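Local coordinates for malonyl CoA:acyl carrier protein malonyltransferase (Streptomyces coelicolor, PDB 1NM2), which probably transfers the malonyl group of malonyl-CoA to holo-acyl carrier protein, releasing CoA and supplying malonyl-ACP for fatty acid biosynthesis, at residues G157-N162 / V170-M175; A128-V133 / M206-D211; R121-A126 / D211-A216; G16-W21 / V65-L70. One frame throughout, in Å; residues are numbered along the deposited sequence.

Contact 1 of 4, residues G157-N162 / V170-M175; sequences GLTPAN and VAAGTM
Val-170 N donates to Asn-162 O at 2.9 Å, the N-H...O angle being 163°, whereas the return bond from Asn-162 N to Val-170 O is weak at 3.3 Å. Ala-161 and Asn-162 both face Val-170, which makes a classic beta bulge in the hairpin of strands 159-165 and 168-172. Before the bulge, Thr-159 and Ala-172 form a hydrogen-bonded antiparallel pair, with Thr-159 N 3.0 Å from Ala-172 O. The Asn-162 and Val-170 side chains run side by side in the same direction, CB against CB at 3.3 Å. Of the valine branches it is CG2, anti to the carbonyl carbon, that lies against Asn-162 CB, at 3.4 Å. The amide is tethered within its own strand: Asn-162 ND2 reaches Ala-161 O at 2.9 Å and 174°. That oxygen lies in the amide plane, while ND2 stands above the carbonyl plane. Ala-161 CB meets Ala-172 CB at 3.6 Å, and Leu-158 CD1 lies 3.7 Å from Gly-173 CA, where the chain turns a corner. Met-138 of strand 136-143 touches Ala-161, Val-170 and Ala-172, while Leu-153 of helix 146-155 covers Leu-158, Pro-160 and Ala-171.

Contact 2 of 4, residues A128-V133 / M206-D211; sequences AEAAAV and MAPAVD
Met-206 bends at chi2 and chi3 to meet Ala-130: chi1 of -71° sets CG anti to the carbonyl carbon and beside the backbone N, chi2 of -61° bends SD round, and chi3 of 105° places the terminal methyl. The contact joins two helix ends, the last turns of helix 113-132 and the first turn of helix 207-217, with Met-206 at the N-cap position. No hydrogen bond crosses between the segments; the evidence is wholly apolar packing, with 170 Å² buried over both sides. Ala-130 CB is its centre. It points toward the other helix and is met there by Met-206 CE at 3.7 Å. The sulphur lies close as well, Met-206 SD being 3.9 Å from Ala-130 CB. From the proline ring, Pro-208 CG approaches the same methyl, Ala-130 CB, at 3.7 Å. Ala-209 CB is a looser neighbour of Ala-130 CB at 4.2 Å. The methionine methyl also spans to the next residue, with CE of Met-206 3.9 Å from the backbone N of Ala-131. Phe-201 of the preceding loop and Met-127 of helix 113-132 also touch the Met-206 side chain, which is buried. In the first turn of helix 207-217, Met-206 O accepts two backbone bonds, from Ala-209 N at 2.7 Å and from Val-210 N at 3.2 Å.

Contact 3 of 4, residues R121-A126 / D211-A216; sequences RRRGLA and DKLAEA. With ACY (acetic acid), chain D.
Leu-213 meets Arg-123 through one branch: chi1 of -171° sets Leu-213 CG anti to the backbone N, and the CD1 branch beyond it lies 3.8 Å from Arg-123 CA. Leu-213 and Arg-123 cross obliquely. Ala-126 CB meets Lys-212 CB at 3.9 Å, and Ala-216 CB lies 3.8 Å from CG of Arg-122, whose tip then leads away. With the segment axes 9.1 Å apart at 163°, this is close antiparallel helix packing through small and aliphatic groups, without a hydrogen bond across. From this base the Arg-123 chain runs extended from CG to NE and presents its guanidinium to a bound acetate, which mimics a malonyl group in the active site. Two nitrogens grip one acetate oxygen near the guanidinium plane: Arg-123 NH1 to OXT is 2.8 Å at 153°, and Arg-123 NH2 to OXT is longer, 3.2 Å. Further out, Gln-61 OE1 accepts from NH1, while Ser-98 OG bonds to both NH2 and the acetate; Ser-98 belongs to a GxSxG sequence consistent with a nucleophile elbow. Behind the pair, Leu-213 is backed by Val-249 of helix 241-251 and by Val-252 just after it, so Leu-213 packs against both helix 113-132 and the end of helix 241-251.

Contact 4 of 4, residues G16-W21 / V65-L70; sequences GFLTDW and VAAGIL
Phe-17 reaches Ala-67 with the far end of its ring. From CB, chi1 of 87° places CG between the backbone N and the carbonyl carbon, the ring extends toward helix 57-75, and the contact is made at its far side by CE1, 3.5 Å from Ala-67 CB. The tip atom, Phe-17 CZ, lies 3.7 Å from that same CB. The methyl sits at the ring edge and in its plane, so this is edge packing and not a CH-pi contact over the face. Leu-18 approaches the same alanine with one branch: its CD1 is 3.9 Å from Ala-67 CB. That branch also bridges along the helix, Leu-18 CD1 being 4.3 Å from Leu-70 CD2. One turn on, Trp-21 CB meets Leu-70 CD2 at 4.1 Å, while its indole NE1 is bonded to Lys-299 O. Ala-67 and Leu-70, three residues apart, thus form the helix face that receives all three side chains. Phe-17 and Leu-18 are the two central residues of a type I turn from Gly-16 to Thr-19, in which Gly-16 O accepts Thr-19 OG1 at 2.8 Å and Thr-19 N at 3.2 Å, both from one face of its plane. Helix 57-75 is packed on further sides too: Val-31 of helix 27-38 touches Leu-70, and Leu-117 of helix 113-132 lies against Val-65 and Ala-66.

Contacts 2 and 3 are successive parts of one antiparallel interface between helices 113-132 and 207-217; their centres are 9 Å apart and they share Asp-211. A weak, long ion pair between Glu-129 and Lys-212 spans the two. Along the chain contact 4 closes first; contact 1 then lies within the stretch that contacts 2 and 3 span. Contact 1, in the mixed sheet, has its centre about 15 Å from that of contact 2 and about 30 Å from that of contact 4, which lies across the chain's centre. Arg-123 of contact 3 bonds the acetate and the side chain of Asn-162 of contact 1 comes within about 5 Å of it, so helix 113-132 and the mixed sheet each bring a side chain to the acetate pocket.

Contact 1 of 4, residues G157-N162 / V170-M175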
loop_
_atom_site.group_PDB
_atom_site.type_symbol
_atom_site.label_atom_id
_atom_site.label_comp_id
_atom_site.label_asym_id
_atom_site.label_seq_id
_atom_site.Cartn_x
_atom_site.Cartn_y
_atom_site.Cartn_z
ATOM N N GLY A 157 -12.196 -7.120 21.199
ATOM C CA GLY A 157 -12.117 -5.678 21.041
ATOM C C GLY A 157 -11.214 -5.175 19.933
ATOM O O GLY A 157 -11.083 -3.966 19.746
ATOM N N LEU A 158 -10.597 -6.093 19.197
ATOM C CA LEU A 158 -9.712 -5.718 18.101
ATOM C C LEU A 158 -10.511 -5.581 16.807
ATOM O O LEU A 158 -11.669 -5.978 16.739
ATOM C CB LEU A 158 -8.630 -6.784 17.893
ATOM C CG LEU A 158 -7.626 -7.144 18.994
ATOM C CD1 LEU A 158 -6.894 -5.901 19.440
ATOM C CD2 LEU A 158 -8.330 -7.814 20.157
ATOM N N THR A 159 -9.883 -5.025 15.779
ATOM C CA THR A 159 -10.546 -4.883 14.494
ATOM C C THR A 159 -9.671 -5.561 13.442
ATOM O O THR A 159 -8.444 -5.584 13.561
ATOM C CB THR A 159 -10.721 -3.406 14.099
ATOM O OG1 THR A 159 -9.454 -2.872 13.705
ATOM C CG2 THR A 159 -11.249 -2.600 15.262
ATOM N N PRO A 160 -10.290 -6.156 12.415
ATOM C CA PRO A 160 -9.498 -6.817 11.375
ATOM C C PRO A 160 -9.001 -5.746 10.403
ATOM O O PRO A 160 -9.575 -5.549 9.329
ATOM C CB PRO A 160 -10.503 -7.773 10.742
ATOM C CG PRO A 160 -11.779 -6.985 10.820
ATOM C CD PRO A 160 -11.730 -6.401 12.221
ATOM N N ALA A 161 -7.938 -5.055 10.804
ATOM C CA ALA A 161 -7.337 -3.971 10.025
ATOM C C ALA A 161 -6.889 -4.358 8.618
ATOM O O ALA A 161 -6.955 -3.550 7.691
ATOM C CB ALA A 161 -6.165 -3.379 10.801
ATOM N N ASN A 162 -6.417 -5.590 8.465
ATOM C CA ASN A 162 -5.970 -6.087 7.172
ATOM C C ASN A 162 -6.614 -7.432 6.873
ATOM O O ASN A 162 -6.506 -8.363 7.670
ATOM C CB ASN A 162 -4.452 -6.318 7.146
ATOM C CG ASN A 162 -3.648 -5.085 6.764
ATOM O OD1 ASN A 162 -2.486 -5.212 6.390
ATOM N ND2 ASN A 162 -4.235 -3.904 6.874
ATOM N N VAL A 170 -4.840 -9.511 9.769
ATOM C CA VAL A 170 -4.016 -8.702 10.663
ATOM C C VAL A 170 -4.948 -8.013 11.656
ATOM O O VAL A 170 -5.881 -7.306 11.261
ATOM C CB VAL A 170 -3.221 -7.613 9.914
ATOM C CG1 VAL A 170 -2.470 -6.754 10.913
ATOM C CG2 VAL A 170 -2.243 -8.252 8.939
ATOM N N ALA A 171 -4.700 -8.233 12.941
ATOM C CA ALA A 171 -5.514 -7.631 13.992
ATOM C C ALA A 171 -4.867 -6.330 14.452
ATOM O O ALA A 171 -3.647 -6.189 14.396
ATOM C CB ALA A 171 -5.648 -8.595 15.171
ATOM N N ALA A 172 -5.686 -5.386 14.903
ATOM C CA ALA A 172 -5.190 -4.102 15.370
ATOM C C ALA A 172 -6.045 -3.574 16.514
ATOM O O ALA A 172 -7.262 -3.761 16.538
ATOM C CB ALA A 172 -5.174 -3.096 14.224
ATOM N N GLY A 173 -5.394 -2.911 17.458
ATOM C CA GLY A 173 -6.092 -2.354 18.600
ATOM C C GLY A 173 -5.072 -1.871 19.612
ATOM O O GLY A 173 -3.929 -1.570 19.245
ATOM N N THR A 174 -5.473 -1.791 20.878
ATOM C CA THR A 174 -4.564 -1.343 21.925
ATOM C C THR A 174 -3.568 -2.450 22.242
ATOM O O THR A 174 -3.809 -3.621 21.941
ATOM C CB THR A 174 -5.324 -0.971 23.227
ATOM O OG1 THR A 174 -5.934 -2.142 23.783
ATOM C CG2 THR A 174 -6.402 0.063 22.941
ATOM N N MET A 175 -2.446 -2.080 22.846
ATOM C CA MET A 175 -1.436 -3.063 23.201
ATOM C C MET A 175 -1.991 -4.078 24.203
ATOM O O MET A 175 -1.615 -5.244 24.174
ATOM C CB MET A 175 -0.193 -2.366 23.765
ATOM C CG MET A 175 0.552 -1.532 22.724
ATOM S SD MET A 175 0.998 -2.501 21.252
ATOM C CE MET A 175 2.570 -3.194 21.781
#

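Contact 2 of 4, residues A128-V133 / M206-D211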
loop_
_atom_site.group_PDB
_atom_site.type_symbol
_atom_site.label_atom_id
_atom_site.label_comp_id
_atom_site.label_asym_id
_atom_site.label_seq_id
_atom_site.Cartn_x
_atom_site.Cartn_y
_atom_site.Cartn_z
ATOM N N ALA A 128 1.343 8.919 12.204
ATOM C CA ALA A 128 2.362 8.799 13.241
ATOM C C ALA A 128 1.863 9.539 14.478
ATOM O O ALA A 128 1.912 9.015 15.593
ATOM C CB ALA A 128 3.676 9.401 12.765
ATOM N N GLU A 129 1.364 10.754 14.264
ATOM C CA GLU A 129 0.853 11.589 15.348
ATOM C C GLU A 129 -0.329 10.936 16.066
ATOM O O GLU A 129 -0.421 10.974 17.295
ATOM C CB GLU A 129 0.444 12.958 14.800
ATOM C CG GLU A 129 1.619 13.777 14.306
ATOM C CD GLU A 129 1.213 15.141 13.782
ATOM O OE1 GLU A 129 2.095 16.016 13.687
ATOM O OE2 GLU A 129 0.023 15.340 13.455
ATOM N N ALA A 130 -1.229 10.333 15.297
ATOM C CA ALA A 130 -2.385 9.658 15.874
ATOM C C ALA A 130 -1.930 8.474 16.729
ATOM O O ALA A 130 -2.447 8.240 17.822
ATOM C CB ALA A 130 -3.308 9.174 14.761
ATOM N N ALA A 131 -0.958 7.725 16.220
ATOM C CA ALA A 131 -0.431 6.563 16.923
ATOM C C ALA A 131 0.231 6.953 18.241
ATOM O O ALA A 131 0.160 6.209 19.225
ATOM C CB ALA A 131 0.570 5.827 16.033
ATOM N N ALA A 132 0.855 8.130 18.256
ATOM C CA ALA A 132 1.554 8.641 19.438
ATOM C C ALA A 132 0.661 8.927 20.645
ATOM O O ALA A 132 1.069 8.722 21.789
ATOM C CB ALA A 132 2.333 9.902 19.069
ATOM N N VAL A 133 -0.550 9.408 20.399
ATOM C CA VAL A 133 -1.458 9.720 21.495
ATOM C C VAL A 133 -2.087 8.453 22.058
ATOM O O VAL A 133 -2.941 8.511 22.943
ATOM C CB VAL A 133 -2.585 10.679 21.031
ATOM C CG1 VAL A 133 -1.989 12.011 20.581
ATOM C CG2 VAL A 133 -3.365 10.051 19.900
ATOM N N MET A 206 -7.280 5.917 14.253
ATOM C CA MET A 206 -6.713 6.845 13.266
ATOM C C MET A 206 -7.681 7.984 12.941
ATOM O O MET A 206 -7.436 8.770 12.023
ATOM C CB MET A 206 -6.366 6.108 11.964
ATOM C CG MET A 206 -5.167 5.172 12.058
ATOM S SD MET A 206 -3.639 6.035 12.505
ATOM C CE MET A 206 -3.481 5.523 14.209
ATOM N N ALA A 207 -8.780 8.066 13.690
ATOM C CA ALA A 207 -9.780 9.107 13.473
ATOM C C ALA A 207 -9.160 10.496 13.363
ATOM O O ALA A 207 -9.521 11.269 12.474
ATOM C CB ALA A 207 -10.836 9.086 14.601
ATOM N N PRO A 208 -8.222 10.839 14.264
ATOM C CA PRO A 208 -7.609 12.168 14.174
ATOM C C PRO A 208 -6.745 12.328 12.924
ATOM O O PRO A 208 -6.487 13.446 12.487
ATOM C CB PRO A 208 -6.810 12.276 15.475
ATOM C CG PRO A 208 -6.460 10.863 15.784
ATOM C CD PRO A 208 -7.720 10.103 15.440
ATOM N N ALA A 209 -6.302 11.210 12.350
ATOM C CA ALA A 209 -5.490 11.248 11.135
ATOM C C ALA A 209 -6.392 11.597 9.942
ATOM O O ALA A 209 -5.953 12.223 8.977
ATOM C CB ALA A 209 -4.799 9.895 10.910
ATOM N N VAL A 210 -7.657 11.189 10.011
ATOM C CA VAL A 210 -8.612 11.492 8.945
ATOM C C VAL A 210 -8.802 13.006 8.878
ATOM O O VAL A 210 -8.782 13.602 7.798
ATOM C CB VAL A 210 -9.991 10.835 9.208
ATOM C CG1 VAL A 210 -10.993 11.277 8.142
ATOM C CG2 VAL A 210 -9.857 9.318 9.211
ATOM N N ASP A 211 -8.985 13.627 10.041
ATOM C CA ASP A 211 -9.183 15.071 10.098
ATOM C C ASP A 211 -7.998 15.800 9.465
ATOM O O ASP A 211 -8.181 16.678 8.619
ATOM C CB ASP A 211 -9.357 15.544 11.543
ATOM C CG ASP A 211 -10.510 14.855 12.255
ATOM O OD1 ASP A 211 -11.544 14.566 11.610
ATOM O OD2 ASP A 211 -10.385 14.615 13.476
#

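Contact 3 of 4, residues R121-A126 / D211-A216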
loop_
_atom_site.group_PDB
_atom_site.type_symbol
_atom_site.label_atom_id
_atom_site.label_comp_id
_atom_site.label_asym_id
_atom_site.label_seq_id
_atom_site.Cartn_x
_atom_site.Cartn_y
_atom_site.Cartn_z
ATOM N N ARG A 121 2.832 12.429 2.300
ATOM C CA ARG A 121 3.772 12.942 3.296
ATOM C C ARG A 121 2.888 13.287 4.505
ATOM O O ARG A 121 3.209 12.956 5.642
ATOM C CB ARG A 121 4.451 14.219 2.782
ATOM C CG ARG A 121 5.864 14.526 3.312
ATOM C CD ARG A 121 6.121 14.110 4.752
ATOM N NE ARG A 121 7.061 15.012 5.418
ATOM C CZ ARG A 121 7.946 14.641 6.341
ATOM N NH1 ARG A 121 8.033 13.373 6.719
ATOM N NH2 ARG A 121 8.738 15.546 6.904
ATOM N N ARG A 122 1.763 13.948 4.239
ATOM C CA ARG A 122 0.821 14.323 5.293
ATOM C C ARG A 122 0.168 13.075 5.892
ATOM O O ARG A 122 -0.103 13.014 7.091
ATOM C CB ARG A 122 -0.261 15.252 4.735
ATOM C CG ARG A 122 0.261 16.608 4.285
ATOM C CD ARG A 122 0.774 17.408 5.475
ATOM N NE ARG A 122 1.437 18.646 5.075
ATOM C CZ ARG A 122 1.843 19.579 5.931
ATOM N NH1 ARG A 122 1.647 19.411 7.235
ATOM N NH2 ARG A 122 2.451 20.673 5.487
ATOM N N ARG A 123 -0.091 12.084 5.047
ATOM C CA ARG A 123 -0.696 10.841 5.504
ATOM C C ARG A 123 0.208 10.204 6.556
ATOM O O ARG A 123 -0.247 9.847 7.645
ATOM C CB ARG A 123 -0.871 9.869 4.327
ATOM C CG ARG A 123 -1.616 8.568 4.664
ATOM C CD ARG A 123 -1.676 7.665 3.433
ATOM N NE ARG A 123 -2.618 6.557 3.560
ATOM C CZ ARG A 123 -2.339 5.376 4.105
ATOM N NH1 ARG A 123 -1.130 5.126 4.591
ATOM N NH2 ARG A 123 -3.274 4.434 4.145
ATOM N N GLY A 124 1.487 10.070 6.223
ATOM C CA GLY A 124 2.440 9.460 7.137
ATOM C C GLY A 124 2.633 10.198 8.450
ATOM O O GLY A 124 2.731 9.577 9.508
ATOM N N LEU A 125 2.709 11.523 8.385
ATOM C CA LEU A 125 2.875 12.331 9.583
ATOM C C LEU A 125 1.620 12.229 10.444
ATOM O O LEU A 125 1.711 12.022 11.649
ATOM C CB LEU A 125 3.128 13.796 9.206
ATOM C CG LEU A 125 4.460 14.111 8.510
ATOM C CD1 LEU A 125 4.400 15.484 7.865
ATOM C CD2 LEU A 125 5.599 14.041 9.520
ATOM N N ALA A 126 0.449 12.353 9.819
ATOM C CA ALA A 126 -0.818 12.288 10.543
ATOM C C ALA A 126 -1.034 10.970 11.269
ATOM O O ALA A 126 -1.521 10.953 12.399
ATOM C CB ALA A 126 -1.990 12.548 9.584
ATOM N N ASP A 211 -8.985 13.627 10.041
ATOM C CA ASP A 211 -9.183 15.071 10.098
ATOM C C ASP A 211 -7.998 15.800 9.465
ATOM O O ASP A 211 -8.181 16.678 8.619
ATOM C CB ASP A 211 -9.357 15.544 11.543
ATOM C CG ASP A 211 -10.510 14.855 12.255
ATOM O OD1 ASP A 211 -11.544 14.566 11.610
ATOM O OD2 ASP A 211 -10.385 14.615 13.476
ATOM N N LYS A 212 -6.786 15.426 9.866
ATOM C CA LYS A 212 -5.580 16.052 9.336
ATOM C C LYS A 212 -5.383 15.766 7.848
ATOM O O LYS A 212 -5.012 16.659 7.085
ATOM C CB LYS A 212 -4.350 15.573 10.115
ATOM C CG LYS A 212 -4.365 15.922 11.593
ATOM C CD LYS A 212 -3.163 15.310 12.308
ATOM C CE LYS A 212 -3.170 15.605 13.800
ATOM N NZ LYS A 212 -3.052 17.063 14.085
ATOM N N LEU A 213 -5.628 14.525 7.435
ATOM C CA LEU A 213 -5.463 14.157 6.035
ATOM C C LEU A 213 -6.505 14.848 5.156
ATOM O O LEU A 213 -6.226 15.182 4.001
ATOM C CB LEU A 213 -5.553 12.639 5.870
ATOM C CG LEU A 213 -5.193 12.101 4.483
ATOM C CD1 LEU A 213 -3.802 12.577 4.083
ATOM C CD2 LEU A 213 -5.264 10.580 4.494
ATOM N N ALA A 214 -7.703 15.059 5.699
ATOM C CA ALA A 214 -8.767 15.737 4.959
ATOM C C ALA A 214 -8.365 17.184 4.668
ATOM O O ALA A 214 -8.710 17.726 3.618
ATOM C CB ALA A 214 -10.070 15.714 5.751
ATOM N N GLU A 215 -7.650 17.811 5.603
ATOM C CA GLU A 215 -7.204 19.190 5.405
ATOM C C GLU A 215 -6.234 19.256 4.230
ATOM O O GLU A 215 -6.307 20.163 3.409
ATOM C CB GLU A 215 -6.511 19.735 6.656
ATOM C CG GLU A 215 -7.442 20.095 7.801
ATOM C CD GLU A 215 -8.523 21.091 7.398
ATOM O OE1 GLU A 215 -8.203 22.142 6.800
ATOM O OE2 GLU A 215 -9.704 20.821 7.692
ATOM N N ALA A 216 -5.326 18.290 4.149
ATOM C CA ALA A 216 -4.364 18.260 3.053
ATOM C C ALA A 216 -5.085 18.007 1.726
ATOM O O ALA A 216 -4.703 18.548 0.684
ATOM C CB ALA A 216 -3.331 17.184 3.301
HETATM C C ACY D . -0.488 1.890 6.458
HETATM O O ACY D . 0.749 2.187 6.727
HETATM O OXT ACY D . -1.384 2.669 5.985
HETATM C CH3 ACY D . -0.847 0.443 6.751
#

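Contact 4 of 4, residues G16-W21 / V65-L70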
loop_
_atom_site.group_PDB
_atom_site.type_symbol
_atom_site.label_atom_id
_atom_site.label_comp_id
_atom_site.label_asym_id
_atom_site.label_seq_id
_atom_site.Cartn_x
_atom_site.Cartn_y
_atom_site.Cartn_z
ATOM N N GLY A 16 18.412 0.689 1.376
ATOM C CA GLY A 16 19.059 0.760 0.075
ATOM C C GLY A 16 18.305 0.247 -1.143
ATOM O O GLY A 16 18.880 0.156 -2.230
ATOM N N PHE A 17 17.021 -0.057 -0.993
ATOM C CA PHE A 17 16.245 -0.594 -2.109
ATOM C C PHE A 17 16.097 0.309 -3.330
ATOM O O PHE A 17 15.893 -0.181 -4.437
ATOM C CB PHE A 17 14.855 -1.029 -1.619
ATOM C CG PHE A 17 13.826 0.068 -1.624
ATOM C CD1 PHE A 17 12.994 0.254 -2.730
ATOM C CD2 PHE A 17 13.685 0.916 -0.528
ATOM C CE1 PHE A 17 12.036 1.269 -2.742
ATOM C CE2 PHE A 17 12.729 1.938 -0.532
ATOM C CZ PHE A 17 11.905 2.112 -1.641
ATOM N N LEU A 18 16.209 1.618 -3.142
ATOM C CA LEU A 18 16.047 2.555 -4.250
ATOM C C LEU A 18 17.343 2.837 -5.016
ATOM O O LEU A 18 17.316 3.416 -6.103
ATOM C CB LEU A 18 15.467 3.870 -3.715
ATOM C CG LEU A 18 14.736 4.816 -4.674
ATOM C CD1 LEU A 18 13.540 4.114 -5.299
ATOM C CD2 LEU A 18 14.286 6.057 -3.908
ATOM N N THR A 19 18.472 2.417 -4.449
ATOM C CA THR A 19 19.787 2.647 -5.049
ATOM C C THR A 19 19.890 2.463 -6.566
ATOM O O THR A 19 20.232 3.406 -7.286
ATOM C CB THR A 19 20.864 1.764 -4.378
ATOM O OG1 THR A 19 20.859 1.993 -2.964
ATOM C CG2 THR A 19 22.241 2.105 -4.921
ATOM N N ASP A 20 19.605 1.258 -7.056
ATOM C CA ASP A 20 19.700 0.991 -8.488
ATOM C C ASP A 20 18.747 1.849 -9.316
ATOM O O ASP A 20 19.064 2.226 -10.448
ATOM C CB ASP A 20 19.440 -0.494 -8.772
ATOM C CG ASP A 20 20.574 -1.391 -8.294
ATOM O OD1 ASP A 20 20.454 -2.629 -8.417
ATOM O OD2 ASP A 20 21.588 -0.854 -7.800
ATOM N N TRP A 21 17.586 2.165 -8.754
ATOM C CA TRP A 21 16.618 2.984 -9.474
ATOM C C TRP A 21 17.093 4.422 -9.632
ATOM O O TRP A 21 16.823 5.052 -10.653
ATOM C CB TRP A 21 15.260 2.954 -8.772
ATOM C CG TRP A 21 14.663 1.590 -8.768
ATOM C CD1 TRP A 21 14.785 0.641 -7.794
ATOM C CD2 TRP A 21 13.911 0.987 -9.825
ATOM N NE1 TRP A 21 14.158 -0.515 -8.179
ATOM C CE2 TRP A 21 13.614 -0.334 -9.423
ATOM C CE3 TRP A 21 13.463 1.434 -11.078
ATOM C CZ2 TRP A 21 12.887 -1.218 -10.230
ATOM C CZ3 TRP A 21 12.739 0.553 -11.883
ATOM C CH2 TRP A 21 12.461 -0.760 -11.452
ATOM N N VAL A 65 5.792 5.629 -2.161
ATOM C CA VAL A 65 5.068 6.223 -3.284
ATOM C C VAL A 65 6.031 6.687 -4.380
ATOM O O VAL A 65 5.794 6.452 -5.568
ATOM C CB VAL A 65 4.186 7.410 -2.818
ATOM C CG1 VAL A 65 3.505 8.059 -4.014
ATOM C CG2 VAL A 65 3.112 6.913 -1.827
ATOM N N ALA A 66 7.121 7.334 -3.981
ATOM C CA ALA A 66 8.110 7.804 -4.945
ATOM C C ALA A 66 8.719 6.622 -5.686
ATOM O O ALA A 66 8.981 6.702 -6.886
ATOM C CB ALA A 66 9.204 8.596 -4.238
ATOM N N ALA A 67 8.951 5.526 -4.970
ATOM C CA ALA A 67 9.527 4.329 -5.584
ATOM C C ALA A 67 8.576 3.746 -6.630
ATOM O O ALA A 67 9.003 3.353 -7.716
ATOM C CB ALA A 67 9.828 3.278 -4.510
ATOM N N GLY A 68 7.291 3.695 -6.287
ATOM C CA GLY A 68 6.287 3.163 -7.194
ATOM C C GLY A 68 6.110 4.011 -8.439
ATOM O O GLY A 68 6.034 3.489 -9.559
ATOM N N ILE A 69 6.040 5.324 -8.251
ATOM C CA ILE A 69 5.886 6.234 -9.378
ATOM C C ILE A 69 7.126 6.168 -10.266
ATOM O O ILE A 69 7.022 6.134 -11.496
ATOM C CB ILE A 69 5.704 7.692 -8.909
ATOM C CG1 ILE A 69 4.407 7.825 -8.104
ATOM C CG2 ILE A 69 5.678 8.620 -10.111
ATOM C CD1 ILE A 69 4.221 9.171 -7.450
ATOM N N LEU A 70 8.295 6.138 -9.634
ATOM C CA LEU A 70 9.557 6.089 -10.356
ATOM C C LEU A 70 9.738 4.806 -11.169
ATOM O O LEU A 70 10.124 4.861 -12.338
ATOM C CB LEU A 70 10.732 6.247 -9.379
ATOM C CG LEU A 70 12.116 6.515 -9.979
ATOM C CD1 LEU A 70 12.116 7.871 -10.692
ATOM C CD2 LEU A 70 13.163 6.505 -8.875
#